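Local coordinates for protein spydx (Streptococcus pyogenes, PDB 2J43) that binds alpha-glucans such as host lung glycogen through two family 41 carbohydrate-binding modules, part of a pullulanase that probably hydrolyses alpha-1,6-glucosidic linkages, at residues 22-27 with 34-39; 90-95 with 214-219. One frame throughout, in Å; residues are numbered along the deposited sequence.

How the interactions relate
Aromatic residues carry both contacts, but their chemistry follows their place in the fold. Interaction 1 is local: strand 21-27 of the first carbohydrate-binding module meets the loop that follows it, and two indoles pack edge to face without a hydrogen bond between the segments. Interaction 2 joins distant parts of the chain, residues 90-95 of the first module and the C-terminal tail beyond strand 201-205, through one tyrosine that combines ring packing with a weak hydrogen bond and a water bridge. Both are surface contacts, although Met92 of interaction 2 is buried. They share no element, and the centres of interactions 1 and 2 are about 25 Å apart.

Interaction 1 of 2, residues 22-27 with 34-39; sequences GLWVWG and KDWPNG
Trp24, on strand 21-27, and Gly39, in the loop after it, bring the two backbones to their nearest approach, 7.4 Å from CA to CA, and no hydrogen bond crosses between the segments. The side chain of Trp24 sets out toward the loop, CG anti to the backbone N (chi1 -179°), and its indole lies between the two backbones. The six-membered ring of Trp24 reaches in so far that its CH2 lies 3.4 Å from Trp36 N and 3.5 Å from Lys34 C, while its CZ3 stands 3.8 Å from Pro37 O near the ring plane. Over one face comes the benzo edge of Trp36, with CE3 3.6 Å from Trp24 CD2. The two six-membered rings have centroids 4.8 Å apart and planes at 73°, a T-shaped stack in which Trp24 offers the face and Trp36 the edge.

The setting is a beta-sandwich module of the kind grouped with the transthyretin clan. Strand 21-27 lies between strands 41-42 and 66-73, and Leu23 packs against Met7, Phe9, Leu55 and Val57 of the other sheet, whereas the tryptophan pair lies at the surface. Aromatic side chains are the usual sugar-stacking platforms of carbohydrate-binding modules, and the pair Trp24 and Trp36 would be consistent with such a role, though the contact itself does not prove it.

A cis peptide bond precedes Pro37, whose CB sits over the rim of the Trp36 ring, 3.8 Å above its plane. Gly39 N donates to Asp35 O at 3.0 Å, drawing the chain into a tight turn round the end of Trp24. Beyond the two segments, Asn72 ND2, on strand 66-73, hydrogen-bonds to Pro37 O, and Trp36 NE1 makes a weak hydrogen bond to Gly76 O just past that strand.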
loop_
_atom_site.group_PDB
_atom_site.type_symbol
_atom_site.label_atom_id
_atom_site.label_comp_id
_atom_site.label_asym_id
_atom_site.label_seq_id
_atom_site.Cartn_x
_atom_site.Cartn_y
_atom_site.Cartn_z
ATOM N N GLY A 22 -8.632 -14.686 18.139
ATOM C CA GLY A 22 -9.758 -14.054 17.473
ATOM C C GLY A 22 -9.462 -12.663 16.952
ATOM O O GLY A 22 -8.662 -11.911 17.559
ATOM N N LEU A 23 -10.135 -12.310 15.872
ATOM C CA LEU A 23 -10.136 -10.938 15.326
ATOM C C LEU A 23 -11.487 -10.334 15.671
ATOM O O LEU A 23 -12.521 -10.692 15.131
ATOM C CB LEU A 23 -9.952 -10.937 13.816
ATOM C CG LEU A 23 -9.856 -9.580 13.131
ATOM C CD1 LEU A 23 -8.692 -8.792 13.725
ATOM C CD2 LEU A 23 -9.684 -9.683 11.596
ATOM N N TRP A 24 -11.452 -9.339 16.544
ATOM C CA TRP A 24 -12.615 -8.700 17.145
ATOM C C TRP A 24 -12.749 -7.314 16.474
ATOM O O TRP A 24 -11.793 -6.561 16.449
ATOM C CB TRP A 24 -12.401 -8.548 18.655
ATOM C CG TRP A 24 -13.576 -7.919 19.351
ATOM C CD1 TRP A 24 -13.839 -6.578 19.504
ATOM C CD2 TRP A 24 -14.622 -8.621 20.009
ATOM N NE1 TRP A 24 -15.026 -6.431 20.193
ATOM C CE2 TRP A 24 -15.538 -7.668 20.500
ATOM C CE3 TRP A 24 -14.902 -9.994 20.209
ATOM C CZ2 TRP A 24 -16.703 -8.032 21.190
ATOM C CZ3 TRP A 24 -16.052 -10.362 20.893
ATOM C CH2 TRP A 24 -16.952 -9.388 21.379
ATOM N N VAL A 25 -13.884 -7.039 15.824
ATOM C CA VAL A 25 -14.017 -5.884 14.944
ATOM C C VAL A 25 -15.219 -4.986 15.278
ATOM O O VAL A 25 -16.255 -5.455 15.741
ATOM C CB VAL A 25 -14.091 -6.311 13.457
ATOM C CG1 VAL A 25 -12.826 -7.019 13.049
ATOM C CG2 VAL A 25 -15.278 -7.236 13.211
ATOM N N TRP A 26 -15.028 -3.702 15.035
ATOM C CA TRP A 26 -16.092 -2.730 15.156
ATOM C C TRP A 26 -15.919 -1.588 14.188
ATOM O O TRP A 26 -15.036 -1.608 13.321
ATOM C CB TRP A 26 -16.222 -2.294 16.590
ATOM C CG TRP A 26 -15.060 -1.543 17.245
ATOM C CD1 TRP A 26 -15.032 -0.212 17.511
ATOM C CD2 TRP A 26 -13.809 -2.069 17.801
ATOM N NE1 TRP A 26 -13.877 0.128 18.159
ATOM C CE2 TRP A 26 -13.116 -0.977 18.376
ATOM C CE3 TRP A 26 -13.221 -3.330 17.877
ATOM C CZ2 TRP A 26 -11.873 -1.105 18.997
ATOM C CZ3 TRP A 26 -11.990 -3.445 18.499
ATOM C CH2 TRP A 26 -11.331 -2.342 19.036
ATOM N N GLY A 27 -16.761 -0.570 14.290
ATOM C CA GLY A 27 -16.777 0.465 13.277
ATOM C C GLY A 27 -17.564 0.005 12.057
ATOM O O GLY A 27 -18.579 -0.672 12.166
ATOM N N LYS A 34 -19.718 -9.444 18.811
ATOM C CA LYS A 34 -20.510 -9.409 20.011
ATOM C C LYS A 34 -20.181 -10.606 20.882
ATOM O O LYS A 34 -19.636 -11.612 20.402
ATOM C CB LYS A 34 -21.998 -9.307 19.681
ATOM C CG LYS A 34 -22.571 -10.438 18.999
ATOM C CD LYS A 34 -24.067 -10.125 18.600
ATOM C CE LYS A 34 -24.825 -11.379 18.143
ATOM N NZ LYS A 34 -25.976 -11.022 17.229
ATOM N N ASP A 35 -20.489 -10.497 22.158
ATOM C CA ASP A 35 -20.235 -11.529 23.149
ATOM C C ASP A 35 -18.764 -11.801 23.387
ATOM O O ASP A 35 -18.177 -12.801 22.909
ATOM C CB ASP A 35 -20.990 -12.840 22.834
ATOM C CG ASP A 35 -21.109 -13.742 24.066
ATOM O OD1 ASP A 35 -20.532 -13.435 25.137
ATOM O OD2 ASP A 35 -21.749 -14.802 24.040
ATOM N N TRP A 36 -18.131 -10.921 24.164
ATOM C CA TRP A 36 -16.709 -11.019 24.412
ATOM C C TRP A 36 -16.332 -12.295 25.185
ATOM O O TRP A 36 -17.014 -12.581 26.173
ATOM C CB TRP A 36 -16.232 -9.792 25.221
ATOM C CG TRP A 36 -14.823 -9.803 25.543
ATOM C CD1 TRP A 36 -14.252 -10.194 26.738
ATOM C CD2 TRP A 36 -13.763 -9.323 24.744
ATOM N NE1 TRP A 36 -12.896 -10.042 26.682
ATOM C CE2 TRP A 36 -12.572 -9.455 25.482
ATOM C CE3 TRP A 36 -13.681 -8.800 23.449
ATOM C CZ2 TRP A 36 -11.336 -9.116 24.964
ATOM C CZ3 TRP A 36 -12.464 -8.434 22.961
ATOM C CH2 TRP A 36 -11.305 -8.577 23.704
ATOM N N PRO A 37 -15.252 -12.993 24.843
ATOM C CA PRO A 37 -14.362 -12.788 23.695
ATOM C C PRO A 37 -14.687 -13.703 22.523
ATOM O O PRO A 37 -14.116 -13.566 21.458
ATOM C CB PRO A 37 -12.982 -13.144 24.293
ATOM C CG PRO A 37 -13.298 -14.318 25.214
ATOM C CD PRO A 37 -14.673 -13.990 25.749
ATOM N N ASN A 38 -15.628 -14.593 22.728
ATOM C CA ASN A 38 -15.749 -15.721 21.777
ATOM C C ASN A 38 -16.445 -15.332 20.473
ATOM O O ASN A 38 -16.293 -16.027 19.441
ATOM C CB ASN A 38 -16.421 -16.914 22.433
ATOM C CG ASN A 38 -15.581 -17.514 23.545
ATOM O OD1 ASN A 38 -14.327 -17.437 23.535
ATOM N ND2 ASN A 38 -16.238 -18.156 24.484
ATOM N N GLY A 39 -17.124 -14.183 20.452
ATOM C CA GLY A 39 -17.706 -13.670 19.235
ATOM C C GLY A 39 -16.757 -13.157 18.174
ATOM O O GLY A 39 -17.210 -12.771 17.108
#

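Interaction 2 of 2, residues 90-95 with 214-219; sequences PKMNEV and NPYYID
Tyr216 directs its ring at residues 90-95, with CG anti to its own carbonyl carbon (chi1 -57°), while Met92, deposited as selenomethionine, has CG opposite its backbone N (chi1 173°); the two side chains then meet at about a right angle. CB of Met92 stands over the face of the phenol of Tyr216, 4.2 Å from the ring centroid, a CH-pi contact. Further along, CG of Met92 lies 3.8 Å from Tyr216 CZ, and SE makes an oblique Met-aromatic contact.

The hydroxyl works at the end of this packing. Asn93 N gives Tyr216 OH a weak hydrogen bond of 3.3 Å at 156°. The same OH donates to a water 2.7 Å away, which in turn donates to Glu94 O at 2.7 Å. The hydroxyl thus accepts from Asn93 N and donates to the water, which links it to the carbonyl of the next residue.

A type I turn from Asn214 to Tyr217 carries the ring. Pro215 and Tyr217 rest on Phe203 of strand 201-205 in the second module, while Asn93 and Val95 pair with strand 4-9, so the tail, resting on the second module, reaches the loop that leads into strand 94-97 of the first.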
loop_
_atom_site.group_PDB
_atom_site.type_symbol
_atom_site.label_atom_id
_atom_site.label_comp_id
_atom_site.label_asym_id
_atom_site.label_seq_id
_atom_site.Cartn_x
_atom_site.Cartn_y
_atom_site.Cartn_z
ATOM N N PRO A 90 -14.216 4.621 0.353
ATOM C CA PRO A 90 -15.082 3.464 0.579
ATOM C C PRO A 90 -14.751 2.248 -0.253
ATOM O O PRO A 90 -15.211 1.159 0.066
ATOM C CB PRO A 90 -16.505 4.001 0.259
ATOM C CG PRO A 90 -16.377 5.415 0.342
ATOM C CD PRO A 90 -15.012 5.812 -0.034
ATOM N N LYS A 91 -13.962 2.397 -1.325
ATOM C CA LYS A 91 -13.511 1.230 -2.093
ATOM C C LYS A 91 -12.209 0.606 -1.575
ATOM O O LYS A 91 -11.754 -0.370 -2.161
ATOM C CB LYS A 91 -13.308 1.572 -3.567
ATOM C CG LYS A 91 -14.592 1.945 -4.332
ATOM C CD LYS A 91 -14.323 2.088 -5.826
ATOM C CE LYS A 91 -15.629 2.275 -6.616
ATOM N NZ LYS A 91 -16.338 3.503 -6.203
HETATM N N MSE A 92 -11.605 1.145 -0.515
HETATM C CA MSE A 92 -10.354 0.560 -0.001
HETATM C C MSE A 92 -10.629 -0.834 0.538
HETATM O O MSE A 92 -11.502 -1.015 1.408
HETATM C CB MSE A 92 -9.702 1.437 1.032
HETATM C CG MSE A 92 -8.500 0.748 1.677
HETATM SE SE MSE A 92 -7.383 1.987 2.638
HETATM C CE MSE A 92 -6.750 0.715 4.033
ATOM N N ASN A 93 -9.981 -1.813 -0.086
ATOM C CA ASN A 93 -10.316 -3.216 0.110
ATOM C C ASN A 93 -9.259 -4.101 0.717
ATOM O O ASN A 93 -9.368 -5.333 0.716
ATOM C CB ASN A 93 -10.955 -3.818 -1.126
ATOM C CG ASN A 93 -9.991 -3.935 -2.236
ATOM O OD1 ASN A 93 -8.839 -3.541 -2.100
ATOM N ND2 ASN A 93 -10.446 -4.533 -3.347
ATOM N N GLU A 94 -8.156 -3.521 1.180
ATOM C CA GLU A 94 -6.941 -4.257 1.417
ATOM C C GLU A 94 -6.072 -3.367 2.307
ATOM O O GLU A 94 -5.968 -2.178 2.075
ATOM C CB GLU A 94 -6.226 -4.824 0.186
ATOM C CG GLU A 94 -5.298 -5.971 0.469
ATOM C CD GLU A 94 -4.953 -6.769 -0.791
ATOM O OE1 GLU A 94 -5.212 -6.283 -1.905
ATOM O OE2 GLU A 94 -4.383 -7.879 -0.653
ATOM N N VAL A 95 -5.483 -3.941 3.342
ATOM C CA VAL A 95 -4.581 -3.195 4.230
ATOM C C VAL A 95 -3.531 -4.149 4.738
ATOM O O VAL A 95 -3.792 -5.356 4.913
ATOM C CB VAL A 95 -5.413 -2.588 5.375
ATOM C CG1 VAL A 95 -6.042 -3.726 6.214
ATOM C CG2 VAL A 95 -4.658 -1.673 6.201
ATOM N N ASN A 214 -0.784 6.630 -2.041
ATOM C CA ASN A 214 -1.697 5.491 -1.989
ATOM C C ASN A 214 -2.264 5.149 -3.329
ATOM O O ASN A 214 -2.366 6.019 -4.204
ATOM C CB ASN A 214 -2.853 5.818 -1.005
ATOM C CG ASN A 214 -3.692 7.004 -1.462
ATOM O OD1 ASN A 214 -3.393 8.173 -1.108
ATOM N ND2 ASN A 214 -4.672 6.751 -2.264
ATOM N N PRO A 215 -2.648 3.890 -3.533
ATOM C CA PRO A 215 -3.122 3.448 -4.833
ATOM C C PRO A 215 -4.541 3.838 -5.197
ATOM O O PRO A 215 -4.982 3.480 -6.284
ATOM C CB PRO A 215 -3.010 1.916 -4.730
ATOM C CG PRO A 215 -3.201 1.648 -3.325
ATOM C CD PRO A 215 -2.558 2.775 -2.566
ATOM N N TYR A 216 -5.208 4.593 -4.323
ATOM C CA TYR A 216 -6.541 5.114 -4.582
ATOM C C TYR A 216 -6.477 6.500 -5.186
ATOM O O TYR A 216 -7.521 7.070 -5.533
ATOM C CB TYR A 216 -7.380 5.083 -3.292
ATOM C CG TYR A 216 -7.423 3.691 -2.770
ATOM C CD1 TYR A 216 -8.237 2.738 -3.329
ATOM C CD2 TYR A 216 -6.556 3.281 -1.750
ATOM C CE1 TYR A 216 -8.255 1.434 -2.884
ATOM C CE2 TYR A 216 -6.558 1.962 -1.313
ATOM C CZ TYR A 216 -7.382 1.037 -1.899
ATOM O OH TYR A 216 -7.386 -0.295 -1.518
ATOM N N TYR A 217 -5.274 7.059 -5.312
ATOM C CA TYR A 217 -5.067 8.421 -5.860
ATOM C C TYR A 217 -5.887 9.453 -5.057
ATOM O O TYR A 217 -6.506 10.335 -5.624
ATOM C CB TYR A 217 -5.335 8.500 -7.384
ATOM C CG TYR A 217 -4.617 7.387 -8.133
ATOM C CD1 TYR A 217 -3.263 7.464 -8.356
ATOM C CD2 TYR A 217 -5.304 6.272 -8.613
ATOM C CE1 TYR A 217 -2.595 6.440 -9.036
ATOM C CE2 TYR A 217 -4.665 5.273 -9.303
ATOM C CZ TYR A 217 -3.283 5.354 -9.464
ATOM O OH TYR A 217 -2.631 4.333 -10.103
ATOM N N ILE A 218 -5.829 9.332 -3.737
ATOM C CA ILE A 218 -6.426 10.324 -2.816
ATOM C C ILE A 218 -5.366 11.246 -2.259
ATOM O O ILE A 218 -4.409 10.813 -1.648
ATOM C CB ILE A 218 -7.175 9.617 -1.658
ATOM C CG1 ILE A 218 -8.169 8.596 -2.217
ATOM C CG2 ILE A 218 -7.921 10.679 -0.772
ATOM C CD1 ILE A 218 -9.366 9.197 -3.066
ATOM N N ASP A 219 -5.559 12.562 -2.443
ATOM C CA ASP A 219 -4.482 13.505 -2.188
ATOM C C ASP A 219 -4.120 13.633 -0.709
ATOM O O ASP A 219 -4.987 13.777 0.147
ATOM C CB ASP A 219 -4.815 14.876 -2.810
ATOM C CG ASP A 219 -3.673 15.868 -2.665
ATOM O OD1 ASP A 219 -2.860 15.704 -1.723
ATOM O OD2 ASP A 219 -3.504 16.843 -3.438
HETATM O O HOH W 1 -5.158 -0.900 -0.150
#